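Local structure of carboxyl esterase NP (Bacillus subtilis, 4CCW) at residues Ala281-Asn284 with Glu285-Arg289; Asn190-Pro194 with Ile195-Gln199; Pro8-Asp12 with Asn13-Tyr17; Val245-Pro249 with His250-His254. The protein hydrolyses carboxylic esters to an alcohol and a carboxylate, as a carboxylesterase of the alpha/beta hydrolase fold. All coordinates share one frame; numbering follows the deposited sequence.

Contact 1 (Ala281-Asn284 with Glu285-Arg289)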
loop_
_atom_site.group_PDB
_atom_site.type_symbol
_atom_site.label_atom_id
_atom_site.label_comp_id
_atom_site.label_asym_id
_atom_site.label_seq_id
_atom_site.Cartn_x
_atom_site.Cartn_y
_atom_site.Cartn_z
ATOM N N ALA A 281 9.085 3.727 -14.685
ATOM C CA ALA A 281 9.571 4.971 -15.301
ATOM C C ALA A 281 8.456 6.013 -15.443
ATOM O O ALA A 281 8.657 7.191 -15.126
ATOM C CB ALA A 281 10.247 4.704 -16.643
ATOM N N TYR A 282 7.286 5.584 -15.915
ATOM C CA TYR A 282 6.169 6.508 -16.082
ATOM C C TYR A 282 5.603 6.913 -14.737
ATOM O O TYR A 282 5.378 8.090 -14.482
ATOM C CB TYR A 282 5.036 5.920 -16.938
ATOM C CG TYR A 282 3.899 6.909 -17.091
ATOM C CD1 TYR A 282 4.034 8.020 -17.923
ATOM C CD2 TYR A 282 2.712 6.767 -16.362
ATOM C CE1 TYR A 282 3.015 8.951 -18.049
ATOM C CE2 TYR A 282 1.687 7.695 -16.480
ATOM C CZ TYR A 282 1.840 8.776 -17.322
ATOM O OH TYR A 282 0.827 9.698 -17.435
ATOM N N VAL A 283 5.352 5.918 -13.888
ATOM C CA VAL A 283 4.698 6.161 -12.598
ATOM C C VAL A 283 5.553 7.045 -11.685
ATOM O O VAL A 283 5.037 7.980 -11.041
ATOM C CB VAL A 283 4.307 4.837 -11.922
ATOM C CG1 VAL A 283 3.809 5.080 -10.505
ATOM C CG2 VAL A 283 3.228 4.143 -12.750
ATOM N N ASN A 284 6.856 6.766 -11.651
ATOM C CA ASN A 284 7.794 7.579 -10.881
ATOM C C ASN A 284 7.698 9.065 -11.224
ATOM O O ASN A 284 7.512 9.877 -10.332
ATOM C CB ASN A 284 9.242 7.115 -11.086
ATOM C CG ASN A 284 9.525 5.774 -10.435
ATOM O OD1 ASN A 284 8.671 5.209 -9.758
ATOM N ND2 ASN A 284 10.736 5.259 -10.642
ATOM N N GLU A 285 7.825 9.400 -12.513
ATOM C CA GLU A 285 7.778 10.799 -12.981
ATOM C C GLU A 285 6.406 11.431 -12.761
ATOM O O GLU A 285 6.306 12.605 -12.376
ATOM C CB GLU A 285 8.152 10.898 -14.470
ATOM C CG GLU A 285 8.211 12.324 -15.022
ATOM C CD GLU A 285 6.851 12.931 -15.382
ATOM O OE1 GLU A 285 5.893 12.187 -15.666
ATOM O OE2 GLU A 285 6.743 14.182 -15.402
ATOM N N ARG A 286 5.359 10.655 -13.028
ATOM C CA ARG A 286 3.990 11.154 -12.944
ATOM C C ARG A 286 3.669 11.605 -11.525
ATOM O O ARG A 286 3.097 12.664 -11.327
ATOM C CB ARG A 286 2.987 10.088 -13.413
ATOM C CG ARG A 286 1.523 10.519 -13.339
ATOM C CD ARG A 286 1.238 11.658 -14.302
ATOM N NE ARG A 286 -0.073 12.305 -14.155
ATOM C CZ ARG A 286 -0.291 13.455 -13.506
ATOM N NH1 ARG A 286 0.706 14.091 -12.895
ATOM N NH2 ARG A 286 -1.516 13.973 -13.463
ATOM N N VAL A 287 4.033 10.784 -10.547
ATOM C CA VAL A 287 3.804 11.114 -9.142
ATOM C C VAL A 287 4.623 12.334 -8.734
ATOM O O VAL A 287 4.114 13.252 -8.075
ATOM C CB VAL A 287 4.110 9.914 -8.222
ATOM C CG1 VAL A 287 4.188 10.365 -6.767
ATOM C CG2 VAL A 287 3.060 8.824 -8.391
ATOM N N MET A 288 5.888 12.364 -9.144
ATOM C CA MET A 288 6.732 13.513 -8.846
ATOM C C MET A 288 6.164 14.812 -9.400
ATOM O O MET A 288 6.141 15.830 -8.710
ATOM C CB MET A 288 8.147 13.311 -9.367
ATOM C CG MET A 288 9.167 13.820 -8.377
ATOM S SD MET A 288 9.446 12.535 -7.147
ATOM C CE MET A 288 10.785 11.731 -8.021
ATOM N N ARG A 289 5.697 14.755 -10.644
ATOM C CA ARG A 289 5.142 15.919 -11.327
ATOM C C ARG A 289 3.944 16.462 -10.561
ATOM O O ARG A 289 3.801 17.680 -10.405
ATOM C CB ARG A 289 4.729 15.537 -12.749
ATOM C CG ARG A 289 4.386 16.700 -13.660
ATOM C CD ARG A 289 4.228 16.192 -15.087
ATOM N NE ARG A 289 2.881 15.687 -15.361
ATOM C CZ ARG A 289 2.601 14.615 -16.101
ATOM N NH1 ARG A 289 3.567 13.873 -16.624
ATOM N NH2 ARG A 289 1.338 14.265 -16.299
HETATM O O HOH W 1 1.704 12.188 -17.998
#
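Y282 and R286, one turn apart on helix 280-291, run side by side in the same direction, and the CB of R286 sits over one face of the Y282 ring, toward its rim. The phenol oxygen OH of Y282 then comes 3.7 Å from CD of R286, while ring and guanidinium stay steeply turned, 73° between their planes. With CG anti to the backbone N in both residues (chi1 -180° in Y282, 179° in R286), the two chains leave the helix in step; a bend at chi2 swings the guanidinium toward strand 263-268, where E264 and E266 form salt bridges with it. The packed side is completed by two valines, CG1 of V283 and CG2 of V287 standing 4.4 Å apart, with V287 reaching L237 and W77. N284, also buried, has its amide satisfied by P72, N73 and D76. The solvent side is looser. There NH1 of R289 makes a salt bridge of 3.0 Å to OE1 of E285, and a water joins NH2 of R289 (2.7 Å) to OH of Y282 (2.7 Å), donating to the phenol oxygen. Long flexible chains suit this exposed edge, short branched valines the inner one. Y282 OH is also hydrogen-bonded to E266, linking the water to the charge cluster; the buried arginine paired with two glutamates probably ties the helix to the sheet.

Contact 2 (Asn190-Pro194 with Ile195-Gln199)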
loop_
_atom_site.group_PDB
_atom_site.type_symbol
_atom_site.label_atom_id
_atom_site.label_comp_id
_atom_site.label_asym_id
_atom_site.label_seq_id
_atom_site.Cartn_x
_atom_site.Cartn_y
_atom_site.Cartn_z
ATOM N N ASN A 190 6.720 -11.660 -14.620
ATOM C CA ASN A 190 8.182 -11.607 -14.692
ATOM C C ASN A 190 8.777 -10.209 -14.506
ATOM O O ASN A 190 9.999 -10.060 -14.416
ATOM C CB ASN A 190 8.683 -12.225 -16.000
ATOM C CG ASN A 190 8.454 -13.723 -16.062
ATOM O OD1 ASN A 190 7.601 -14.199 -16.812
ATOM N ND2 ASN A 190 9.209 -14.473 -15.267
ATOM N N VAL A 191 7.922 -9.184 -14.450
ATOM C CA VAL A 191 8.384 -7.844 -14.086
ATOM C C VAL A 191 8.758 -7.804 -12.599
ATOM O O VAL A 191 9.583 -6.997 -12.196
ATOM C CB VAL A 191 7.384 -6.712 -14.437
ATOM C CG1 VAL A 191 7.017 -6.738 -15.917
ATOM C CG2 VAL A 191 6.144 -6.781 -13.566
ATOM N N LEU A 192 8.155 -8.686 -11.802
ATOM C CA LEU A 192 8.524 -8.843 -10.390
ATOM C C LEU A 192 9.848 -9.580 -10.253
ATOM O O LEU A 192 10.073 -10.592 -10.917
ATOM C CB LEU A 192 7.450 -9.630 -9.630
ATOM C CG LEU A 192 6.009 -9.130 -9.544
ATOM C CD1 LEU A 192 5.197 -10.099 -8.700
ATOM C CD2 LEU A 192 5.938 -7.735 -8.961
ATOM N N HIS A 193 10.726 -9.080 -9.388
ATOM C CA HIS A 193 11.988 -9.757 -9.115
ATOM C C HIS A 193 11.735 -11.086 -8.431
ATOM O O HIS A 193 10.891 -11.172 -7.525
ATOM C CB HIS A 193 12.903 -8.860 -8.278
ATOM C CG HIS A 193 14.351 -9.282 -8.295
ATOM N ND1 HIS A 193 14.816 -10.312 -7.560
ATOM C CD2 HIS A 193 15.441 -8.775 -8.999
ATOM C CE1 HIS A 193 16.137 -10.455 -7.777
ATOM N NE2 HIS A 193 16.518 -9.510 -8.657
ATOM N N PRO A 194 12.437 -12.151 -8.868
ATOM C CA PRO A 194 12.300 -13.473 -8.238
ATOM C C PRO A 194 12.484 -13.461 -6.712
ATOM O O PRO A 194 11.846 -14.249 -6.018
ATOM C CB PRO A 194 13.403 -14.298 -8.904
ATOM C CG PRO A 194 13.609 -13.648 -10.230
ATOM C CD PRO A 194 13.377 -12.181 -10.010
ATOM N N ILE A 195 13.323 -12.565 -6.198
ATOM C CA ILE A 195 13.558 -12.481 -4.753
ATOM C C ILE A 195 12.331 -11.896 -4.065
ATOM O O ILE A 195 11.931 -12.355 -2.989
ATOM C CB ILE A 195 14.844 -11.691 -4.405
ATOM C CG1 ILE A 195 16.086 -12.504 -4.806
ATOM C CG2 ILE A 195 14.919 -11.399 -2.912
ATOM C CD1 ILE A 195 17.413 -11.821 -4.548
ATOM N N PHE A 196 11.718 -10.913 -4.713
ATOM C CA PHE A 196 10.483 -10.331 -4.208
ATOM C C PHE A 196 9.373 -11.377 -4.179
ATOM O O PHE A 196 8.602 -11.450 -3.220
ATOM C CB PHE A 196 10.042 -9.115 -5.028
ATOM C CG PHE A 196 8.754 -8.523 -4.545
ATOM C CD1 PHE A 196 8.729 -7.735 -3.396
ATOM C CD2 PHE A 196 7.555 -8.789 -5.199
ATOM C CE1 PHE A 196 7.540 -7.208 -2.925
ATOM C CE2 PHE A 196 6.358 -8.279 -4.724
ATOM C CZ PHE A 196 6.351 -7.478 -3.588
ATOM N N VAL A 197 9.292 -12.180 -5.241
ATOM C CA VAL A 197 8.270 -13.226 -5.339
ATOM C C VAL A 197 8.479 -14.277 -4.253
ATOM O O VAL A 197 7.502 -14.734 -3.650
ATOM C CB VAL A 197 8.215 -13.898 -6.738
ATOM C CG1 VAL A 197 7.207 -15.046 -6.747
ATOM C CG2 VAL A 197 7.846 -12.888 -7.812
ATOM N N LYS A 198 9.737 -14.672 -4.030
ATOM C CA LYS A 198 10.081 -15.603 -2.956
ATOM C C LYS A 198 9.550 -15.129 -1.608
ATOM O O LYS A 198 9.047 -15.935 -0.820
ATOM C CB LYS A 198 11.597 -15.834 -2.868
ATOM C CG LYS A 198 12.128 -16.917 -3.794
ATOM C CD LYS A 198 13.601 -17.180 -3.511
ATOM C CE LYS A 198 14.136 -18.354 -4.321
ATOM N NZ LYS A 198 15.427 -18.867 -3.780
ATOM N N GLN A 199 9.664 -13.823 -1.352
ATOM C CA GLN A 199 9.126 -13.222 -0.132
ATOM C C GLN A 199 7.601 -13.288 -0.083
ATOM O O GLN A 199 7.010 -13.587 0.958
ATOM C CB GLN A 199 9.608 -11.771 0.030
ATOM C CG GLN A 199 9.083 -11.084 1.288
ATOM C CD GLN A 199 9.184 -9.570 1.246
ATOM O OE1 GLN A 199 9.806 -8.997 0.359
ATOM N NE2 GLN A 199 8.580 -8.919 2.222
#
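Extended residues L192 and H193 lead the backbone into helix 194-205, where it coils so that the CA of H193 has the CA of F196 as its nearest across the turn. V197 N bonds to the carbonyl O of H193 at 3.0 Å, and K198 N follows with P194 O at 2.9 Å. H193 is the N-cap. Its CG stands anti to its own N (chi1 -163°), which carries the ring forward until ND1 accepts from I195 N at 3.0 Å; the bond is fairly straight, 163° at the hydrogen, and the donor lies close to the ring plane at its edge. P194 CD covers one face of the imidazole, and I195 lies alongside it, CG1 at 3.6 Å from H193 CE1. Proline suits the first helical turn, where its missing N-H costs no helix bond. On the inner side L192 CB meets V197 CG2 at 3.8 Å, the two chains crossing almost at right angles, and L192 CD2 approaches the F196 ring obliquely at CD2, 4.2 Å away. The F196 ring also meets F65, a ligand-pocket residue, edge-to-face. With an alanine in place of H193, I195 N would probably lose its capping acceptor and the flank of I195 its imidazole neighbour. Because ND1 acts as the acceptor, a neutral imidazole here would probably carry its proton on NE2.

Contact 3 (Pro8-Asp12 with Asn13-Tyr17)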
loop_
_atom_site.group_PDB
_atom_site.type_symbol
_atom_site.label_atom_id
_atom_site.label_comp_id
_atom_site.label_asym_id
_atom_site.label_seq_id
_atom_site.Cartn_x
_atom_site.Cartn_y
_atom_site.Cartn_z
ATOM N N PRO A 8 10.485 -13.121 22.482
ATOM C CA PRO A 8 10.130 -13.426 21.103
ATOM C C PRO A 8 9.303 -14.701 20.998
ATOM O O PRO A 8 9.302 -15.508 21.932
ATOM C CB PRO A 8 11.494 -13.644 20.428
ATOM C CG PRO A 8 12.527 -13.090 21.367
ATOM C CD PRO A 8 11.840 -12.557 22.589
ATOM N N GLU A 9 8.587 -14.857 19.882
ATOM C CA GLU A 9 7.976 -16.139 19.496
ATOM C C GLU A 9 7.451 -16.164 18.052
ATOM O O GLU A 9 6.244 -16.064 17.805
ATOM C CB GLU A 9 6.895 -16.600 20.486
ATOM C CG GLU A 9 6.607 -18.099 20.432
ATOM C CD GLU A 9 7.857 -18.961 20.567
ATOM O OE1 GLU A 9 8.606 -19.103 19.575
ATOM O OE2 GLU A 9 8.086 -19.513 21.665
ATOM N N LEU A 10 8.385 -16.291 17.113
ATOM C CA LEU A 10 8.082 -16.504 15.706
ATOM C C LEU A 10 8.156 -17.986 15.369
ATOM O O LEU A 10 9.088 -18.670 15.782
ATOM C CB LEU A 10 9.077 -15.736 14.823
ATOM C CG LEU A 10 8.741 -14.302 14.400
ATOM C CD1 LEU A 10 9.967 -13.584 13.862
ATOM C CD2 LEU A 10 7.632 -14.293 13.367
ATOM N N SER A 11 7.186 -18.477 14.599
ATOM C CA SER A 11 7.235 -19.854 14.105
ATOM C C SER A 11 8.377 -20.023 13.095
ATOM O O SER A 11 8.964 -19.032 12.649
ATOM C CB SER A 11 5.893 -20.257 13.486
ATOM O OG SER A 11 5.654 -19.588 12.255
ATOM N N ASP A 12 8.697 -21.270 12.741
ATOM C CA ASP A 12 9.658 -21.534 11.662
ATOM C C ASP A 12 9.262 -20.829 10.341
ATOM O O ASP A 12 10.122 -20.304 9.625
ATOM C CB ASP A 12 9.830 -23.037 11.438
ATOM C CG ASP A 12 10.400 -23.762 12.660
ATOM O OD1 ASP A 12 10.746 -23.112 13.671
ATOM O OD2 ASP A 12 10.517 -24.999 12.597
ATOM N N ASN A 13 7.969 -20.806 10.032
ATOM C CA ASN A 13 7.478 -20.104 8.837
ATOM C C ASN A 13 7.624 -18.593 8.943
ATOM O O ASN A 13 7.837 -17.909 7.940
ATOM C CB ASN A 13 6.026 -20.487 8.534
ATOM C CG ASN A 13 5.902 -21.895 7.978
ATOM O OD1 ASN A 13 6.903 -22.588 7.789
ATOM N ND2 ASN A 13 4.677 -22.326 7.717
ATOM N N GLY A 14 7.490 -18.081 10.163
ATOM C CA GLY A 14 7.704 -16.666 10.445
ATOM C C GLY A 14 9.155 -16.259 10.257
ATOM O O GLY A 14 9.434 -15.229 9.641
ATOM N N ILE A 15 10.075 -17.066 10.784
ATOM C CA ILE A 15 11.514 -16.841 10.605
ATOM C C ILE A 15 11.874 -16.825 9.129
ATOM O O ILE A 15 12.620 -15.953 8.678
ATOM C CB ILE A 15 12.355 -17.909 11.356
ATOM C CG1 ILE A 15 12.227 -17.715 12.869
ATOM C CG2 ILE A 15 13.822 -17.897 10.914
ATOM C CD1 ILE A 15 12.873 -16.450 13.406
ATOM N N ARG A 16 11.319 -17.774 8.376
ATOM C CA ARG A 16 11.574 -17.853 6.951
ATOM C C ARG A 16 11.079 -16.593 6.243
ATOM O O ARG A 16 11.779 -16.053 5.383
ATOM C CB ARG A 16 10.923 -19.095 6.350
ATOM C CG ARG A 16 10.951 -19.126 4.834
ATOM C CD ARG A 16 10.416 -20.442 4.301
ATOM N NE ARG A 16 9.004 -20.618 4.635
ATOM C CZ ARG A 16 8.370 -21.784 4.611
ATOM N NH1 ARG A 16 9.019 -22.890 4.269
ATOM N NH2 ARG A 16 7.087 -21.847 4.939
ATOM N N TYR A 17 9.887 -16.127 6.622
ATOM C CA TYR A 17 9.341 -14.904 6.029
ATOM C C TYR A 17 10.255 -13.717 6.306
ATOM O O TYR A 17 10.618 -12.984 5.378
ATOM C CB TYR A 17 7.918 -14.598 6.497
ATOM C CG TYR A 17 7.457 -13.274 5.923
ATOM C CD1 TYR A 17 7.174 -13.147 4.559
ATOM C CD2 TYR A 17 7.392 -12.133 6.723
ATOM C CE1 TYR A 17 6.788 -11.925 4.017
ATOM C CE2 TYR A 17 6.998 -10.908 6.187
ATOM C CZ TYR A 17 6.711 -10.811 4.840
ATOM O OH TYR A 17 6.331 -9.600 4.318
#
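L10 and I15 meet at an oblique angle across the first turn of helix 12-24, CD1 of L10 and CD1 of I15 standing 4.1 Å apart. The other branch of L10 leans over the backbone: its CD2 rests 3.8 Å from CA of G14. A side chain on that carbon would run into the leucine methyl, so the bare glycine lets L10 lie close against the helix. I15 holds its CG1 beside its own backbone N, which brings the chain back over the start of the helix, CG1 at 3.5 Å from the carbonyl O of S11. This is a hydrophobic staple, joining the residue before the N-cap (L10, N') to the fourth after it (I15, N4), alongside a serine N-cap. S11 is the cap itself. Its OG is turned between the backbone N and the carbonyl carbon (chi1 71°), from where it accepts from G14 N at 3.2 Å with a moderately bent bond, 150° at the hydrogen. The same hydroxyl is hydrogen-bonded to D208, which ties the cap to the chain beyond helix 194-205, and W206 packs against L10, S11 and N13. Replacing S11 by a valine would probably leave G14 N without its capping acceptor and D208 without this hydroxyl partner. Behind the cap, I15 N bonds to S11 O at 2.9 Å. D12 places a carboxylate near the positive end of the helix dipole, probably a favourable position.

Contact 4 (Val245-Pro249 with His250-His254)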
loop_
_atom_site.group_PDB
_atom_site.type_symbol
_atom_site.label_atom_id
_atom_site.label_comp_id
_atom_site.label_asym_id
_atom_site.label_seq_id
_atom_site.Cartn_x
_atom_site.Cartn_y
_atom_site.Cartn_z
ATOM N N VAL A 245 -7.740 -5.779 -12.696
ATOM C CA VAL A 245 -8.626 -6.938 -12.582
ATOM C C VAL A 245 -9.505 -6.902 -11.332
ATOM O O VAL A 245 -10.481 -7.669 -11.235
ATOM C CB VAL A 245 -7.842 -8.270 -12.556
ATOM C CG1 VAL A 245 -7.173 -8.545 -13.906
ATOM C CG2 VAL A 245 -6.844 -8.276 -11.394
ATOM N N ILE A 246 -9.165 -6.059 -10.354
ATOM C CA ILE A 246 -9.891 -6.090 -9.066
ATOM C C ILE A 246 -11.238 -5.368 -9.149
ATOM O O ILE A 246 -12.115 -5.585 -8.304
ATOM C CB ILE A 246 -9.043 -5.603 -7.844
ATOM C CG1 ILE A 246 -8.799 -4.083 -7.869
ATOM C CG2 ILE A 246 -7.739 -6.423 -7.751
ATOM C CD1 ILE A 246 -8.544 -3.458 -6.491
ATOM N N TYR A 247 -11.363 -4.505 -10.162
ATOM C CA TYR A 247 -12.620 -3.876 -10.574
ATOM C C TYR A 247 -12.381 -3.263 -11.949
ATOM O O TYR A 247 -11.271 -3.374 -12.513
ATOM C CB TYR A 247 -13.109 -2.837 -9.537
ATOM C CG TYR A 247 -11.999 -1.947 -9.012
ATOM C CD1 TYR A 247 -11.157 -1.261 -9.904
ATOM C CD2 TYR A 247 -11.782 -1.808 -7.642
ATOM C CE1 TYR A 247 -10.130 -0.470 -9.442
ATOM C CE2 TYR A 247 -10.766 -1.008 -7.160
ATOM C CZ TYR A 247 -9.947 -0.328 -8.073
ATOM O OH TYR A 247 -8.923 0.461 -7.617
ATOM N N ASP A 248 -13.397 -2.628 -12.519
ATOM C CA ASP A 248 -13.229 -1.986 -13.818
ATOM C C ASP A 248 -12.580 -0.613 -13.621
ATOM O O ASP A 248 -13.117 0.224 -12.881
ATOM C CB ASP A 248 -14.578 -1.878 -14.529
ATOM C CG ASP A 248 -14.460 -1.254 -15.916
ATOM O OD1 ASP A 248 -13.860 -0.170 -16.073
ATOM O OD2 ASP A 248 -15.002 -1.836 -16.869
ATOM N N PRO A 249 -11.386 -0.402 -14.216
ATOM C CA PRO A 249 -10.647 0.803 -13.845
ATOM C C PRO A 249 -11.309 2.045 -14.406
ATOM O O PRO A 249 -11.208 3.107 -13.817
ATOM C CB PRO A 249 -9.257 0.583 -14.464
ATOM C CG PRO A 249 -9.494 -0.342 -15.622
ATOM C CD PRO A 249 -10.645 -1.230 -15.182
ATOM N N HIS A 250 -11.996 1.912 -15.539
ATOM C CA HIS A 250 -12.719 3.078 -16.091
ATOM C C HIS A 250 -13.956 3.428 -15.298
ATOM O O HIS A 250 -14.259 4.613 -15.073
ATOM C CB HIS A 250 -12.968 2.915 -17.592
ATOM C CG HIS A 250 -11.708 3.067 -18.415
ATOM N ND1 HIS A 250 -11.204 4.271 -18.754
ATOM C CD2 HIS A 250 -10.826 2.113 -18.925
ATOM C CE1 HIS A 250 -10.069 4.102 -19.471
ATOM N NE2 HIS A 250 -9.836 2.779 -19.571
ATOM N N SER A 251 -14.659 2.407 -14.812
ATOM C CA SER A 251 -15.757 2.637 -13.883
ATOM C C SER A 251 -15.237 3.318 -12.607
ATOM O O SER A 251 -15.896 4.204 -12.084
ATOM C CB SER A 251 -16.458 1.324 -13.528
ATOM O OG SER A 251 -16.768 0.599 -14.713
ATOM N N ALA A 252 -14.077 2.887 -12.098
ATOM C CA ALA A 252 -13.472 3.496 -10.909
ATOM C C ALA A 252 -13.133 4.969 -11.127
ATOM O O ALA A 252 -13.430 5.813 -10.274
ATOM C CB ALA A 252 -12.221 2.732 -10.481
ATOM N N LEU A 253 -12.500 5.262 -12.265
ATOM C CA LEU A 253 -12.155 6.642 -12.615
ATOM C C LEU A 253 -13.429 7.488 -12.689
ATOM O O LEU A 253 -13.448 8.636 -12.228
ATOM C CB LEU A 253 -11.384 6.699 -13.941
ATOM C CG LEU A 253 -10.974 8.110 -14.424
ATOM C CD1 LEU A 253 -9.647 8.065 -15.162
ATOM C CD2 LEU A 253 -12.054 8.675 -15.322
ATOM N N HIS A 254 -14.483 6.929 -13.279
ATOM C CA HIS A 254 -15.736 7.667 -13.445
ATOM C C HIS A 254 -16.269 8.075 -12.102
ATOM O O HIS A 254 -16.551 9.254 -11.878
ATOM C CB HIS A 254 -16.774 6.854 -14.227
ATOM C CG HIS A 254 -18.163 7.436 -14.151
ATOM N ND1 HIS A 254 -19.041 7.070 -13.211
ATOM C CD2 HIS A 254 -18.782 8.420 -14.908
ATOM C CE1 HIS A 254 -20.182 7.771 -13.362
ATOM N NE2 HIS A 254 -20.022 8.599 -14.394
#
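D248 reaches forward to cap helix 249-259, meeting H250 and S251 at nearly every atom of its side chain. Its CB lies against S251, 3.3 Å from OG. Next, CG stands 3.2 Å from the same OG, placed there by lying anti to the backbone N (chi1 -178°), a torsion that folds the carboxylate over the first turn. At the tip OD1 takes two backbone N-H groups: S251 N at 3.0 Å, in a fairly straight bond that arrives from above the carboxylate plane, and H250 N at 2.8 Å, a weak bond bent to 121°. OD2 lies 3.7 Å from S251 OG. D248 O also accepts from A252 N. Behind it Y247 turns its ring obliquely to A252, CE1 to CB 4.0 Å, while its OH is hydrogen-bonded to the backbone O of P154; the small alanine leaves room for that ring. P249, whose missing N-H costs nothing here, packs on L240. An aspartate suits first-turn amides with no preceding helical carbonyl to bond to, its negative charge probably favourable to the helix dipole, at the end of a loop whose Y247 side chain lies about 6 Å from that of H273, the probable proton acceptor.

Overall arrangement
From the N terminus, contact 3 comes first, where the chain enters helix 12-24; contact 2 follows at the start of helix 194-205, contact 4 at the start of helix 249-259, and contact 1 lies within helix 280-291 near the C terminus. Each closes only a single helical turn, so all stand in series and none nests in or crosses another. Contacts 2 and 3 touch through a probable hydrogen bond of 3.1 Å from Q199 NE2 to Y17 OH, joining their helices. Contacts 1 and 4 both pack on strand 236-241, their centres about 21 Å apart, and contact 3 lies across the chain's centre from both.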